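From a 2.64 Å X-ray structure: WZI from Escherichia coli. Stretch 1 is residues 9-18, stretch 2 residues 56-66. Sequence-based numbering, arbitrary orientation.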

ATOM      1  N   ASP A   9       8.608  -4.733   5.155  1.00 47.58           N
ATOM      2  CA  ASP A   9       9.434  -4.876   6.348  1.00 49.74           C
ATOM      3  C   ASP A   9       9.450  -3.599   7.182  1.00 49.00           C
ATOM      4  O   ASP A   9       9.269  -3.658   8.401  1.00 46.98           O
ATOM      5  N   LEU A  10       9.639  -2.455   6.523  1.00 48.76           N
ATOM      6  CA  LEU A  10       9.647  -1.155   7.208  1.00 49.66           C
ATOM      7  C   LEU A  10       8.321  -0.876   7.910  1.00 49.64           C
ATOM      8  O   LEU A  10       8.294  -0.502   9.092  1.00 48.65           O
ATOM      9  N   ARG A  11       7.234  -1.049   7.160  1.00 47.81           N
ATOM     10  CA  ARG A  11       5.897  -0.749   7.648  1.00 46.59           C
ATOM     11  C   ARG A  11       5.566  -1.546   8.889  1.00 45.15           C
ATOM     12  O   ARG A  11       5.006  -1.003   9.824  1.00 47.36           O
ATOM     13  N   ASN A  12       5.875  -2.837   8.888  1.00 44.93           N
ATOM     14  CA  ASN A  12       5.539  -3.691  10.023  1.00 47.04           C
ATOM     15  C   ASN A  12       6.365  -3.299  11.276  1.00 50.41           C
ATOM     16  O   ASN A  12       5.850  -3.288  12.396  1.00 49.19           O
ATOM     17  N   ASP A  13       7.635  -2.958  11.062  1.00 51.46           N
ATOM     18  CA  ASP A  13       8.506  -2.468  12.115  1.00 53.17           C
ATOM     19  C   ASP A  13       8.022  -1.117  12.685  1.00 53.65           C
ATOM     20  O   ASP A  13       7.984  -0.931  13.902  1.00 52.07           O
ATOM     21  N   LEU A  14       7.641  -0.188  11.815  1.00 53.17           N
ATOM     22  CA  LEU A  14       7.082   1.087  12.268  1.00 52.82           C
ATOM     23  C   LEU A  14       5.762   0.870  12.997  1.00 53.77           C
ATOM     24  O   LEU A  14       5.516   1.485  14.034  1.00 56.79           O
ATOM     25  N   ALA A  15       4.914   0.000  12.450  1.00 52.93           N
ATOM     26  CA  ALA A  15       3.591  -0.256  13.027  1.00 52.80           C
ATOM     27  C   ALA A  15       3.703  -0.897  14.408  1.00 53.09           C
ATOM     28  O   ALA A  15       2.882  -0.650  15.292  1.00 53.81           O
ATOM     29  N   TRP A  16       4.721  -1.730  14.575  1.00 54.23           N
ATOM     30  CA  TRP A  16       5.006  -2.367  15.851  1.00 56.99           C
ATOM     31  C   TRP A  16       5.335  -1.297  16.864  1.00 59.46           C
ATOM     32  O   TRP A  16       4.731  -1.226  17.930  1.00 60.45           O
ATOM     33  N   LEU A  17       6.274  -0.427  16.510  1.00 59.33           N
ATOM     34  CA  LEU A  17       6.714   0.641  17.396  1.00 61.15           C
ATOM     35  C   LEU A  17       5.580   1.618  17.732  1.00 62.91           C
ATOM     36  O   LEU A  17       5.470   2.088  18.871  1.00 62.48           O
ATOM     37  N   SER A  18       4.736   1.906  16.744  1.00 62.33           N
ATOM     38  CA  SER A  18       3.677   2.905  16.899  1.00 62.23           C
ATOM     39  C   SER A  18       2.565   2.411  17.811  1.00 61.43           C
ATOM     40  O   SER A  18       2.097   3.143  18.675  1.00 63.98           O
ATOM     41  N   ALA A  56      16.478   0.143  16.082  1.00 55.11           N
ATOM     42  CA  ALA A  56      17.749   0.217  15.362  1.00 54.72           C
ATOM     43  C   ALA A  56      17.564  -0.194  13.907  1.00 52.75           C
ATOM     44  O   ALA A  56      18.309   0.239  13.024  1.00 51.51           O
ATOM     45  N   ARG A  57      16.549  -1.025  13.676  1.00 53.28           N
ATOM     46  CA  ARG A  57      16.234  -1.559  12.348  1.00 51.41           C
ATOM     47  C   ARG A  57      15.704  -0.480  11.411  1.00 49.11           C
ATOM     48  O   ARG A  57      15.995  -0.509  10.221  1.00 51.54           O
ATOM     49  N   ILE A  58      14.958   0.487  11.938  1.00 47.85           N
ATOM     50  CA  ILE A  58      14.366   1.538  11.091  1.00 47.01           C
ATOM     51  C   ILE A  58      15.370   2.239  10.170  1.00 48.05           C
ATOM     52  O   ILE A  58      15.191   2.252   8.958  1.00 49.25           O
ATOM     53  N   ASN A  59      16.422   2.820  10.731  1.00 50.96           N
ATOM     54  CA  ASN A  59      17.438   3.495   9.905  1.00 52.16           C
ATOM     55  C   ASN A  59      18.259   2.524   9.051  1.00 51.01           C
ATOM     56  O   ASN A  59      18.677   2.860   7.939  1.00 48.48           O
ATOM     57  N   GLN A  60      18.489   1.323   9.571  1.00 51.42           N
ATOM     58  CA  GLN A  60      19.180   0.303   8.811  1.00 52.38           C
ATOM     59  C   GLN A  60      18.406   0.016   7.519  1.00 53.76           C
ATOM     60  O   GLN A  60      19.005  -0.112   6.441  1.00 54.61           O
ATOM     61  N   ARG A  61      17.079  -0.069   7.631  1.00 52.82           N
ATOM     62  CA  ARG A  61      16.246  -0.368   6.483  1.00 53.25           C
ATOM     63  C   ARG A  61      16.268   0.782   5.480  1.00 54.68           C
ATOM     64  O   ARG A  61      16.505   0.556   4.296  1.00 56.75           O
ATOM     65  N   LEU A  62      16.050   2.010   5.954  1.00 54.84           N
ATOM     66  CA  LEU A  62      16.077   3.189   5.080  1.00 54.30           C
ATOM     67  C   LEU A  62      17.429   3.345   4.374  1.00 56.30           C
ATOM     68  O   LEU A  62      17.489   3.883   3.274  1.00 58.86           O
ATOM     69  N   SER A  63      18.508   2.884   5.008  1.00 57.75           N
ATOM     70  CA  SER A  63      19.821   2.820   4.350  1.00 56.65           C
ATOM     71  C   SER A  63      19.825   1.783   3.250  1.00 54.17           C
ATOM     72  O   SER A  63      20.402   2.004   2.198  1.00 54.58           O
ATOM     73  N   ALA A  64      19.207   0.639   3.512  1.00 53.06           N
ATOM     74  CA  ALA A  64      19.076  -0.415   2.509  1.00 52.75           C
ATOM     75  C   ALA A  64      18.248   0.082   1.315  1.00 51.55           C
ATOM     76  O   ALA A  64      18.701   0.063   0.178  1.00 50.79           O
ATOM     77  N   LEU A  65      17.048   0.559   1.608  1.00 50.89           N
ATOM     78  CA  LEU A  65      16.125   1.048   0.597  1.00 50.39           C
ATOM     79  C   LEU A  65      16.733   2.134  -0.285  1.00 51.32           C
ATOM     80  O   LEU A  65      16.588   2.100  -1.517  1.00 50.95           O
ATOM     81  N   LYS A  66      17.418   3.088   0.340  1.00 50.59           N
ATOM     82  CA  LYS A  66      17.933   4.247  -0.383  1.00 50.61           C
ATOM     83  C   LYS A  66      19.435   4.187  -0.684  1.00 52.39           C
ATOM     84  O   LYS A  66      20.040   5.207  -1.008  1.00 54.24           O
TER

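Two helices of WZI that run nearly antiparallel, their directions 157° apart, lock together through a reciprocal pair of knobs: Leu10 enters a hole made by four residues of the other helix, and Ile58 returns the favour. The principle at work is that a side chain fits best where the facing helix offers a gap between successive turns, and here each helix supplies one such plug. The helix axes approach to 9.9 Å, and the CA atoms of Leu10 and Ile58 come within 6.7 Å of each other.

Neither knob points straight across. Both CA-to-CB bonds leave sideways, and the rotamers bring the ends nearer. Leu10, with chi1 t and chi2 p, settles among Ile58, Arg61, Leu62 and Leu65. Its CD2 lies 3.9 Å from CD2 of Leu62 and 4.3 Å from CD1 of Leu65, while its CD1 rests 4.0 Å from CB of Arg61, so that even a charged residue contributes the aliphatic base of its side chain to the hole. Ile58 is m at both chi angles and sits among Leu10, Asp13, Leu14 and Leu17. Its CD1 packs 3.6 Å from CD2 of Leu14 and 3.8 Å from CB of Asp13; its CG1 lies 3.8 Å from CD1 of Leu17. These two residues give up the most surface to the contact, about 90 Å² each of the 430 Å² buried in total.

Polar groups line one side of this apolar centre. Asp13 (chi1 m) and Arg57 both direct their CA-to-CB bonds toward the opposite helix and form a salt bridge, with NE of Arg57 donating to OD2 of Asp13 at 2.9 Å and an almost straight angle of 172°. The carboxylate oxygen lies at the edge of the guanidinium, near its plane, where an N-H can reach it. A second, weak hydrogen bond runs from Arg57 NH2 to Asp13 OD1 at 3.5 Å. Arg57 holds chi1 and chi2 between the usual wells, at -125° and 137°, with chi3 p.

Asp9 and Arg61 show that opposite charge alone does not make a salt bridge. Asp9 OD2 is 4.5 Å from Arg61 NH2 and well out of the guanidinium plane, with no N-H aimed at it. Instead, Asp9 CB covers one guanidinium face, 4.1 Å from Arg61 NE. The guanidinium finds its hydrogen-bond partners elsewhere in the structure.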

ATOM      1  CB  ASP A   9      10.863  -5.293   5.981  1.00 52.17           C
ATOM      2  CG  ASP A   9      10.987  -6.787   5.708  1.00 54.64           C
ATOM      3  OD1 ASP A   9       9.981  -7.509   5.883  1.00 57.31           O
ATOM      4  OD2 ASP A   9      12.091  -7.247   5.323  1.00 57.49           O
ATOM      5  CB  LEU A  10       9.937  -0.013   6.223  1.00 49.39           C
ATOM      6  CG  LEU A  10      10.167   1.364   6.863  1.00 50.25           C
ATOM      7  CD1 LEU A  10      11.441   1.329   7.702  1.00 52.08           C
ATOM      8  CD2 LEU A  10      10.243   2.474   5.821  1.00 47.96           C
ATOM      9  CB  ARG A  11       4.824  -1.022   6.572  1.00 46.76           C
ATOM     10  CG  ARG A  11       3.417  -0.944   7.146  1.00 47.00           C
ATOM     11  CD  ARG A  11       2.302  -0.777   6.138  1.00 47.33           C
ATOM     12  NE  ARG A  11       1.056  -0.612   6.882  1.00 48.37           N
ATOM     13  CZ  ARG A  11      -0.157  -0.976   6.477  1.00 48.39           C
ATOM     14  NH1 ARG A  11      -0.349  -1.527   5.287  1.00 49.58           N
ATOM     15  NH2 ARG A  11      -1.196  -0.781   7.284  1.00 49.43           N
ATOM     16  CB  ASN A  12       5.732  -5.170   9.668  1.00 46.97           C
ATOM     17  CG  ASN A  12       4.813  -5.633   8.536  1.00 48.35           C
ATOM     18  OD1 ASN A  12       5.284  -6.103   7.499  1.00 49.07           O
ATOM     19  ND2 ASN A  12       3.504  -5.497   8.726  1.00 48.61           N
ATOM     20  CB  ASP A  13       9.959  -2.382  11.611  1.00 55.35           C
ATOM     21  CG  ASP A  13      10.686  -3.730  11.668  1.00 57.94           C
ATOM     22  OD1 ASP A  13      10.011  -4.768  11.797  1.00 62.38           O
ATOM     23  OD2 ASP A  13      11.935  -3.764  11.594  1.00 59.64           O
ATOM     24  CB  LEU A  14       6.854   2.046  11.092  1.00 52.06           C
ATOM     25  CG  LEU A  14       8.077   2.672  10.416  1.00 51.56           C
ATOM     26  CD1 LEU A  14       7.623   3.664   9.357  1.00 49.87           C
ATOM     27  CD2 LEU A  14       8.975   3.350  11.438  1.00 52.07           C
ATOM     28  CB  ALA A  15       2.765  -1.139  12.097  1.00 49.32           C
ATOM     29  CB  TRP A  16       6.165  -3.350  15.667  1.00 56.63           C
ATOM     30  CG  TRP A  16       6.453  -4.281  16.824  1.00 58.07           C
ATOM     31  CD1 TRP A  16       5.980  -5.573  17.012  1.00 58.09           C
ATOM     32  CD2 TRP A  16       7.348  -4.038  17.965  1.00 57.88           C
ATOM     33  NE1 TRP A  16       6.485  -6.115  18.168  1.00 58.42           N
ATOM     34  CE2 TRP A  16       7.318  -5.252  18.779  1.00 58.45           C
ATOM     35  CE3 TRP A  16       8.136  -2.976  18.375  1.00 59.57           C
ATOM     36  CZ2 TRP A  16       8.047  -5.367  19.955  1.00 60.04           C
ATOM     37  CZ3 TRP A  16       8.875  -3.105  19.559  1.00 59.78           C
ATOM     38  CH2 TRP A  16       8.826  -4.271  20.330  1.00 59.64           C
ATOM     39  CB  LEU A  17       7.898   1.386  16.763  1.00 59.71           C
ATOM     40  CG  LEU A  17       9.196   0.575  16.690  1.00 58.44           C
ATOM     41  CD1 LEU A  17      10.084   1.073  15.565  1.00 56.37           C
ATOM     42  CD2 LEU A  17       9.934   0.622  18.024  1.00 60.06           C
ATOM     43  CB  SER A  18       3.106   3.304  15.531  1.00 63.54           C
ATOM     44  OG  SER A  18       1.836   3.931  15.647  1.00 66.17           O
ATOM     45  CB  ALA A  56      18.798  -0.661  16.040  1.00 53.85           C
ATOM     46  CB  ARG A  57      15.233  -2.719  12.472  1.00 51.94           C
ATOM     47  CG  ARG A  57      15.695  -4.016  11.819  1.00 54.10           C
ATOM     48  CD  ARG A  57      15.401  -5.233  12.684  1.00 55.42           C
ATOM     49  NE  ARG A  57      13.976  -5.381  12.978  1.00 56.68           N
ATOM     50  CZ  ARG A  57      13.464  -6.282  13.822  1.00 57.92           C
ATOM     51  NH1 ARG A  57      14.249  -7.140  14.473  1.00 56.62           N
ATOM     52  NH2 ARG A  57      12.146  -6.331  14.013  1.00 59.93           N
ATOM     53  CB  ILE A  58      13.614   2.604  11.908  1.00 46.21           C
ATOM     54  CG1 ILE A  58      12.497   1.968  12.759  1.00 45.91           C
ATOM     55  CG2 ILE A  58      13.049   3.685  10.993  1.00 44.96           C
ATOM     56  CD1 ILE A  58      11.615   0.958  12.061  1.00 44.14           C
ATOM     57  CB  ASN A  59      18.368   4.360  10.776  1.00 55.14           C
ATOM     58  CG  ASN A  59      17.769   5.721  11.093  1.00 56.42           C
ATOM     59  OD1 ASN A  59      16.968   6.259  10.317  1.00 56.63           O
ATOM     60  ND2 ASN A  59      18.164   6.292  12.228  1.00 55.77           N
ATOM     61  CB  GLN A  60      19.333  -0.979   9.625  1.00 53.25           C
ATOM     62  CG  GLN A  60      20.196  -2.021   8.925  1.00 54.86           C
ATOM     63  CD  GLN A  60      20.226  -3.372   9.618  1.00 55.55           C
ATOM     64  OE1 GLN A  60      19.570  -3.586  10.638  1.00 55.70           O
ATOM     65  NE2 GLN A  60      20.993  -4.301   9.050  1.00 56.83           N
ATOM     66  CB  ARG A  61      14.811  -0.698   6.917  1.00 52.45           C
ATOM     67  CG  ARG A  61      13.905  -1.228   5.811  1.00 49.09           C
ATOM     68  CD  ARG A  61      14.432  -2.507   5.172  1.00 49.15           C
ATOM     69  NE  ARG A  61      13.585  -2.939   4.053  1.00 48.48           N
ATOM     70  CZ  ARG A  61      13.931  -3.830   3.125  1.00 47.40           C
ATOM     71  NH1 ARG A  61      15.112  -4.427   3.142  1.00 47.40           N
ATOM     72  NH2 ARG A  61      13.077  -4.130   2.160  1.00 49.07           N
ATOM     73  CB  LEU A  62      15.758   4.460   5.863  1.00 54.85           C
ATOM     74  CG  LEU A  62      14.390   4.567   6.549  1.00 54.53           C
ATOM     75  CD1 LEU A  62      14.397   5.660   7.614  1.00 53.80           C
ATOM     76  CD2 LEU A  62      13.299   4.819   5.526  1.00 52.84           C
ATOM     77  CB  SER A  63      20.927   2.474   5.342  1.00 57.61           C
ATOM     78  OG  SER A  63      21.254   3.596   6.127  1.00 60.79           O
ATOM     79  CB  ALA A  64      18.433  -1.650   3.126  1.00 50.79           C
ATOM     80  CB  LEU A  65      14.854   1.585   1.269  1.00 48.36           C
ATOM     81  CG  LEU A  65      13.941   0.508   1.854  1.00 47.39           C
ATOM     82  CD1 LEU A  65      12.843   1.099   2.725  1.00 45.26           C
ATOM     83  CD2 LEU A  65      13.353  -0.300   0.710  1.00 48.19           C
ATOM     84  CB  LYS A  66      17.585   5.525   0.375  1.00 50.32           C
ATOM     85  CG  LYS A  66      16.093   5.780   0.461  1.00 48.48           C
ATOM     86  CD  LYS A  66      15.801   7.218   0.824  1.00 48.67           C
ATOM     87  CE  LYS A  66      14.361   7.578   0.546  1.00 48.55           C
ATOM     88  NZ  LYS A  66      14.140   7.950  -0.885  1.00 50.93           N
TER